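Local coordinates for capsular polysaccharide biosynthesis protein (Burkholderia pseudomallei, PDB 4BQN) that binds coenzyme A and probably acts as an acetyltransferase in the biosynthesis of capsular polysaccharide, at residues G112-P117 with E281-A286; C214-G219 with S223-D228. The protein carries 1 engineered substitution. All coordinates share one frame; numbering follows the deposited sequence.

Interaction 1 (G112-P117 with E281-A286); sequences GLPPHP and ERSPKA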
ATOM      1  N   GLY A 112      14.116 -11.038   2.701  1.00 14.36           N
ATOM      2  CA  GLY A 112      15.153 -12.071   2.820  1.00 15.59           C
ATOM      3  C   GLY A 112      14.730 -13.466   2.400  1.00 14.54           C
ATOM      4  O   GLY A 112      15.474 -14.428   2.601  1.00 19.17           O
ATOM      5  N   LEU A 113      13.525 -13.565   1.845  1.00 14.05           N
ATOM      6  CA  LEU A 113      12.918 -14.801   1.361  1.00 13.54           C
ATOM      7  C   LEU A 113      12.572 -14.593  -0.090  1.00 13.39           C
ATOM      8  O   LEU A 113      12.492 -13.451  -0.546  1.00 14.50           O
ATOM      9  CB  LEU A 113      11.642 -15.120   2.157  1.00 14.62           C
ATOM     10  CG  LEU A 113      11.810 -15.415   3.651  1.00 15.23           C
ATOM     11  CD1 LEU A 113      10.469 -15.403   4.354  1.00 16.77           C
ATOM     12  CD2 LEU A 113      12.524 -16.743   3.874  1.00 17.17           C
ATOM     13  N   PRO A 114      12.376 -15.684  -0.835  1.00 12.84           N
ATOM     14  CA  PRO A 114      12.064 -15.507  -2.254  1.00 14.31           C
ATOM     15  C   PRO A 114      10.801 -14.673  -2.435  1.00 14.97           C
ATOM     16  O   PRO A 114       9.891 -14.731  -1.594  1.00 16.29           O
ATOM     17  CB  PRO A 114      11.807 -16.936  -2.741  1.00 16.75           C
ATOM     18  CG  PRO A 114      12.514 -17.813  -1.765  1.00 20.55           C
ATOM     19  CD  PRO A 114      12.441 -17.106  -0.448  1.00 15.26           C
ATOM     20  N   PRO A 115      10.730 -13.903  -3.525  1.00 15.78           N
ATOM     21  CA  PRO A 115       9.493 -13.180  -3.797  1.00 16.80           C
ATOM     22  C   PRO A 115       8.327 -14.160  -3.903  1.00 16.73           C
ATOM     23  O   PRO A 115       8.469 -15.256  -4.451  1.00 18.12           O
ATOM     24  CB  PRO A 115       9.758 -12.511  -5.152  1.00 19.80           C
ATOM     25  CG  PRO A 115      11.244 -12.462  -5.263  1.00 28.74           C
ATOM     26  CD  PRO A 115      11.736 -13.697  -4.577  1.00 19.63           C
ATOM     27  N   HIS A 116       7.187 -13.777  -3.358  1.00 15.77           N
ATOM     28  CA  HIS A 116       6.003 -14.615  -3.443  1.00 14.83           C
ATOM     29  C   HIS A 116       5.230 -14.197  -4.686  1.00 15.69           C
ATOM     30  O   HIS A 116       5.075 -12.993  -4.931  1.00 16.26           O
ATOM     31  CB  HIS A 116       5.142 -14.454  -2.182  1.00 15.65           C
ATOM     32  CG  HIS A 116       4.038 -15.456  -2.088  1.00 14.26           C
ATOM     33  ND1 HIS A 116       2.909 -15.397  -2.878  1.00 17.82           N
ATOM     34  CD2 HIS A 116       3.917 -16.571  -1.331  1.00 15.97           C
ATOM     35  CE1 HIS A 116       2.132 -16.430  -2.601  1.00 19.33           C
ATOM     36  NE2 HIS A 116       2.722 -17.158  -1.667  1.00 18.16           N
ATOM     37  N   PRO A 117       4.734 -15.174  -5.475  1.00 17.93           N
ATOM     38  CA  PRO A 117       4.078 -14.795  -6.740  1.00 19.68           C
ATOM     39  C   PRO A 117       2.882 -13.864  -6.549  1.00 18.23           C
ATOM     40  O   PRO A 117       2.506 -13.144  -7.468  1.00 19.36           O
ATOM     41  CB  PRO A 117       3.640 -16.136  -7.352  1.00 25.12           C
ATOM     42  CG  PRO A 117       3.906 -17.181  -6.325  1.00 32.25           C
ATOM     43  CD  PRO A 117       4.886 -16.633  -5.335  1.00 20.86           C
ATOM     44  N   GLU A 281       7.622 -23.408   4.636  1.00 15.48           N
ATOM     45  CA  GLU A 281       8.363 -24.628   4.941  0.70 16.11           C
ATOM     46  C   GLU A 281       9.395 -24.961   3.842  1.00 16.12           C
ATOM     47  O   GLU A 281      10.327 -25.718   4.086  1.00 20.32           O
ATOM     48  CB  GLU A 281       7.394 -25.777   5.279  0.70 21.44           C
ATOM     49  CG  GLU A 281       6.737 -25.628   6.663  0.70 24.59           C
ATOM     50  CD  GLU A 281       5.424 -26.402   6.845  0.70 25.93           C
ATOM     51  OE1 GLU A 281       5.129 -27.297   6.021  0.70 40.54           O
ATOM     52  OE2 GLU A 281       4.680 -26.119   7.825  0.70 31.89           O
ATOM     53  N   ARG A 282       9.255 -24.351   2.660  1.00 15.28           N
ATOM     54  CA  ARG A 282      10.236 -24.542   1.577  0.70 17.21           C
ATOM     55  C   ARG A 282      11.516 -23.730   1.770  1.00 14.13           C
ATOM     56  O   ARG A 282      12.543 -24.052   1.193  1.00 18.15           O
ATOM     57  CB  ARG A 282       9.611 -24.242   0.211  0.70 17.64           C
ATOM     58  CG  ARG A 282       8.498 -25.210  -0.163  0.70 19.72           C
ATOM     59  CD  ARG A 282       7.857 -24.881  -1.506  0.70 19.93           C
ATOM     60  NE  ARG A 282       6.596 -25.610  -1.665  0.70 22.74           N
ATOM     61  CZ  ARG A 282       5.393 -25.048  -1.790  0.70 23.42           C
ATOM     62  NH1 ARG A 282       5.258 -23.728  -1.816  0.70 28.74           N
ATOM     63  NH2 ARG A 282       4.321 -25.813  -1.914  0.70 35.01           N
ATOM     64  N   SER A 283      11.453 -22.668   2.568  1.00 15.61           N
ATOM     65  CA  SER A 283      12.613 -21.811   2.800  1.00 15.92           C
ATOM     66  C   SER A 283      13.398 -22.273   4.036  1.00 16.86           C
ATOM     67  O   SER A 283      12.856 -22.983   4.877  1.00 16.62           O
ATOM     68  CB  SER A 283      12.157 -20.352   2.982  1.00 17.27           C
ATOM     69  OG  SER A 283      11.853 -19.765   1.730  1.00 18.08           O
ATOM     70  N   PRO A 284      14.673 -21.842   4.172  1.00 15.67           N
ATOM     71  CA  PRO A 284      15.416 -22.203   5.381  1.00 16.41           C
ATOM     72  C   PRO A 284      14.742 -21.624   6.619  1.00 14.30           C
ATOM     73  O   PRO A 284      14.334 -20.468   6.625  1.00 15.09           O
ATOM     74  CB  PRO A 284      16.788 -21.555   5.159  1.00 18.16           C
ATOM     75  CG  PRO A 284      16.890 -21.355   3.678  1.00 18.69           C
ATOM     76  CD  PRO A 284      15.488 -21.037   3.247  1.00 17.47           C
ATOM     77  N   LYS A 285      14.609 -22.439   7.655  1.00 17.00           N
ATOM     78  CA  LYS A 285      13.977 -22.002   8.893  1.00 15.51           C
ATOM     79  C   LYS A 285      14.648 -20.759   9.481  1.00 15.90           C
ATOM     80  O   LYS A 285      13.965 -19.867   9.986  1.00 16.72           O
ATOM     81  CB  LYS A 285      13.971 -23.129   9.921  1.00 20.08           C
ATOM     82  CG  LYS A 285      12.967 -22.900  11.037  1.00 24.95           C
ATOM     83  CD  LYS A 285      12.979 -24.074  11.993  1.00 30.04           C
ATOM     84  CE  LYS A 285      11.584 -24.453  12.443  1.00 29.24           C
ATOM     85  NZ  LYS A 285      11.667 -25.723  13.219  1.00 29.84           N
ATOM     86  N   ALA A 286      15.973 -20.684   9.407  1.00 15.71           N
ATOM     87  CA  ALA A 286      16.680 -19.518   9.929  1.00 16.39           C
ATOM     88  C   ALA A 286      16.240 -18.240   9.219  1.00 15.23           C
ATOM     89  O   ALA A 286      16.143 -17.173   9.841  1.00 16.84           O
ATOM     90  CB  ALA A 286      18.188 -19.700   9.825  1.00 19.39           C
TER
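The turn between helix 269-281 and helix 285-296, where S283 comes just before the N-cap residue P284, meets the proline-rich loop 112-117 through L113 and P114. S283 points its CB at the loop, and this carbon lies 3.7 Å from L113 CD2. The hydroxyl comes down beside the proline ring: S283 OG is 3.5 Å from P114 CD, whereas P114 CG stands further off at 4.1 Å. With OG anti to its own carbonyl carbon (chi1 -78°), the serine sets its oxygen facing both the pyrrolidine and the leucine, since L113 CD2 is also 3.8 Å from S283 OG. These are van der Waals contacts between carbons and between carbon and oxygen, and only about 100 Å² is buried. The loop belongs to the connection between the two short antiparallel strands 107-108 and 121-122, so the contact seats a beta hairpin's long connection on the turn that joins two consecutive helices. L113 reaches past the turn, its side chain touching D287, V288 and F291 on one helix and W279 and F280 on the other. Further along, H116 brings its ring against that of W279, with the planes inclined at about 50°, while its ND1 is hydrogen-bonded to E118 N. The L113 side chain stays about 11 Å from bound coenzyme A and about 9 Å from the side chain of R294, a coenzyme A-binding residue.

Interaction 2 (C214-G219 with S223-D228); sequences CMLALG and SDISFD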
ATOM      1  N   CYS A 214      -5.095  15.862  -4.258  1.00 11.07           N
ATOM      2  CA  CYS A 214      -4.197  16.379  -5.270  1.00 11.90           C
ATOM      3  C   CYS A 214      -4.837  17.559  -6.000  1.00 12.65           C
ATOM      4  O   CYS A 214      -4.193  18.579  -6.222  1.00 13.06           O
ATOM      5  CB  CYS A 214      -3.843  15.295  -6.282  1.00 12.84           C
ATOM      6  SG  CYS A 214      -2.785  13.998  -5.634  1.00 13.39           S
ATOM      7  N   MET A 215      -6.105  17.414  -6.383  1.00 11.67           N
ATOM      8  CA  MET A 215      -6.782  18.504  -7.087  1.00 13.44           C
ATOM      9  C   MET A 215      -6.900  19.744  -6.225  1.00 13.30           C
ATOM     10  O   MET A 215      -6.744  20.854  -6.735  1.00 15.47           O
ATOM     11  CB  MET A 215      -8.145  18.066  -7.616  1.00 13.25           C
ATOM     12  CG  MET A 215      -8.041  17.083  -8.788  1.00 13.63           C
ATOM     13  SD  MET A 215      -9.600  16.721  -9.616  1.00 15.10           S
ATOM     14  CE  MET A 215     -10.034  18.369 -10.198  1.00 16.70           C
ATOM     15  N   LEU A 216      -7.155  19.574  -4.926  1.00 12.36           N
ATOM     16  CA  LEU A 216      -7.227  20.745  -4.039  1.00 13.49           C
ATOM     17  C   LEU A 216      -5.878  21.437  -3.976  1.00 15.05           C
ATOM     18  O   LEU A 216      -5.818  22.660  -3.993  1.00 15.84           O
ATOM     19  CB  LEU A 216      -7.680  20.346  -2.633  1.00 13.22           C
ATOM     20  CG  LEU A 216      -9.103  19.798  -2.565  1.00 12.81           C
ATOM     21  CD1 LEU A 216      -9.404  19.187  -1.204  1.00 16.21           C
ATOM     22  CD2 LEU A 216     -10.141  20.870  -2.889  1.00 16.37           C
ATOM     23  N   ALA A 217      -4.800  20.653  -3.938  1.00 13.57           N
ATOM     24  CA  ALA A 217      -3.439  21.212  -3.881  1.00 14.45           C
ATOM     25  C   ALA A 217      -3.112  22.009  -5.140  1.00 15.42           C
ATOM     26  O   ALA A 217      -2.337  22.965  -5.093  1.00 19.01           O
ATOM     27  CB  ALA A 217      -2.421  20.095  -3.686  1.00 14.53           C
ATOM     28  N   LEU A 218      -3.704  21.603  -6.261  1.00 14.30           N
ATOM     29  CA  LEU A 218      -3.537  22.300  -7.533  1.00 15.42           C
ATOM     30  C   LEU A 218      -4.418  23.541  -7.693  1.00 16.50           C
ATOM     31  O   LEU A 218      -4.268  24.283  -8.668  1.00 21.29           O
ATOM     32  CB  LEU A 218      -3.787  21.327  -8.683  1.00 16.28           C
ATOM     33  CG  LEU A 218      -2.754  20.207  -8.807  1.00 16.18           C
ATOM     34  CD1 LEU A 218      -3.237  19.220  -9.854  1.00 18.45           C
ATOM     35  CD2 LEU A 218      -1.383  20.762  -9.179  1.00 19.31           C
ATOM     36  N   GLY A 219      -5.327  23.777  -6.744  1.00 16.01           N
ATOM     37  CA  GLY A 219      -6.171  24.970  -6.770  1.00 15.52           C
ATOM     38  C   GLY A 219      -7.572  24.780  -7.297  1.00 16.08           C
ATOM     39  O   GLY A 219      -8.302  25.755  -7.441  1.00 19.89           O
ATOM     40  N   SER A 223     -16.122  21.541  -5.714  1.00 20.27           N
ATOM     41  CA  SER A 223     -17.145  21.285  -6.726  0.70 23.25           C
ATOM     42  C   SER A 223     -16.586  20.854  -8.090  1.00 22.39           C
ATOM     43  O   SER A 223     -17.317  20.293  -8.905  1.00 25.43           O
ATOM     44  CB  SER A 223     -18.063  22.500  -6.882  0.70 28.11           C
ATOM     45  OG  SER A 223     -17.333  23.644  -7.286  0.70 29.32           O
ATOM     46  N   ASP A 224     -15.294  21.107  -8.329  1.00 20.58           N
ATOM     47  CA  ASP A 224     -14.613  20.677  -9.561  1.00 19.23           C
ATOM     48  C   ASP A 224     -14.344  19.163  -9.606  1.00 16.90           C
ATOM     49  O   ASP A 224     -14.054  18.604 -10.663  1.00 19.43           O
ATOM     50  CB  ASP A 224     -13.253  21.379  -9.707  1.00 20.04           C
ATOM     51  CG  ASP A 224     -13.368  22.853 -10.056  1.00 20.77           C
ATOM     52  OD1 ASP A 224     -14.306  23.246 -10.779  1.00 27.84           O
ATOM     53  OD2 ASP A 224     -12.467  23.609  -9.628  1.00 22.74           O
ATOM     54  N   ILE A 225     -14.416  18.510  -8.453  1.00 17.26           N
ATOM     55  CA  ILE A 225     -13.849  17.178  -8.297  1.00 15.15           C
ATOM     56  C   ILE A 225     -14.905  16.087  -8.463  1.00 15.63           C
ATOM     57  O   ILE A 225     -15.854  16.006  -7.684  1.00 20.04           O
ATOM     58  CB  ILE A 225     -13.141  17.052  -6.936  1.00 15.67           C
ATOM     59  CG1 ILE A 225     -12.088  18.161  -6.775  1.00 17.27           C
ATOM     60  CG2 ILE A 225     -12.522  15.664  -6.778  1.00 17.00           C
ATOM     61  CD1 ILE A 225     -11.555  18.293  -5.362  1.00 17.25           C
ATOM     62  N   SER A 226     -14.722  15.251  -9.483  1.00 16.90           N
ATOM     63  CA  SER A 226     -15.609  14.119  -9.726  0.70 17.03           C
ATOM     64  C   SER A 226     -14.819  13.058 -10.466  1.00 17.79           C
ATOM     65  O   SER A 226     -14.008  13.371 -11.318  1.00 25.25           O
ATOM     66  CB  SER A 226     -16.855  14.526 -10.523  0.70 22.52           C
ATOM     67  OG  SER A 226     -16.524  14.892 -11.844  0.70 27.83           O
ATOM     68  N   PHE A 227     -15.042  11.803 -10.111  1.00 17.13           N
ATOM     69  CA  PHE A 227     -14.290  10.704 -10.706  1.00 15.68           C
ATOM     70  C   PHE A 227     -15.205   9.632 -11.265  1.00 17.22           C
ATOM     71  O   PHE A 227     -16.386   9.556 -10.915  1.00 20.01           O
ATOM     72  CB  PHE A 227     -13.332  10.084  -9.670  1.00 16.62           C
ATOM     73  CG  PHE A 227     -12.353  11.065  -9.090  1.00 14.87           C
ATOM     74  CD1 PHE A 227     -11.340  11.615  -9.872  1.00 15.25           C
ATOM     75  CD2 PHE A 227     -12.471  11.476  -7.767  1.00 14.94           C
ATOM     76  CE1 PHE A 227     -10.451  12.548  -9.346  1.00 17.04           C
ATOM     77  CE2 PHE A 227     -11.567  12.389  -7.221  1.00 15.83           C
ATOM     78  CZ  PHE A 227     -10.559  12.931  -8.012  1.00 15.11           C
ATOM     79  N   ASP A 228     -14.628   8.776 -12.108  1.00 15.88           N
ATOM     80  CA  ASP A 228     -15.315   7.587 -12.590  1.00 16.35           C
ATOM     81  C   ASP A 228     -15.431   6.625 -11.409  1.00 16.74           C
ATOM     82  O   ASP A 228     -14.429   6.095 -10.943  1.00 17.59           O
ATOM     83  CB  ASP A 228     -14.509   6.946 -13.730  1.00 18.19           C
ATOM     84  CG  ASP A 228     -15.144   5.678 -14.287  1.00 21.35           C
ATOM     85  OD1 ASP A 228     -16.107   5.137 -13.699  1.00 22.76           O
ATOM     86  OD2 ASP A 228     -14.652   5.209 -15.336  1.00 28.96           O
TER
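L216 O accepts a 3.0 Å hydrogen bond from G219 N, the shortest backbone bond here, and L216 itself carries its side chain to I225 across the contact. L218 N is bonded to C214 O at 3.1 Å, with a weak second bond to M215 O. G219 has a positive phi of 100°, and with two bonds running back into the last turn the chain forms a Schellman motif at the C-terminal end of the helix that starts at 204. The chain then doubles back, and I225 packs on the helix it has just left. Its CG1 is the meeting point for M215, lying 4.0 Å from M215 CE, with the two side chains running antiparallel alongside each other. L216 lies roughly perpendicular to I225, bringing L216 CD2 to 3.8 Å from I225 CD1. The bend at chi3 (61°) turns the methionine methyl back toward I225 and the D224 carbonyl. A Met-aromatic contact adds F227: M215 SD sits 5.2 Å from the F227 ring centroid, obliquely placed at 59° off the normal. M215 is buried, flanked also by L23 and F29 from the helices 15-24 and 27-32, while D224 OD2 accepts a hydrogen bond from T221 N within the turn.

Overall arrangement
From the N terminus, the chain passes through the parallel sheet of strands 6-11, 33-35, 62-65 and 91-94 before reaching loop 112-117, the first half of interaction 1. Its partner, 281-286, follows after 163 intervening residues, so this contact closes a very long loop. Interaction 2 is nested inside it: 214-219 and 223-228 are separated by three residues and close a short local turn at the end of helix 204-217. The centres of interactions 1 and 2 are about 43 Å apart, on opposite sides of the chain's centre, and the nearest atoms of interactions 1 and 2 stay about 26 Å apart. Interaction 1 joins a hairpin connection to the C-terminal helices; interaction 2 folds a loop onto its preceding helix.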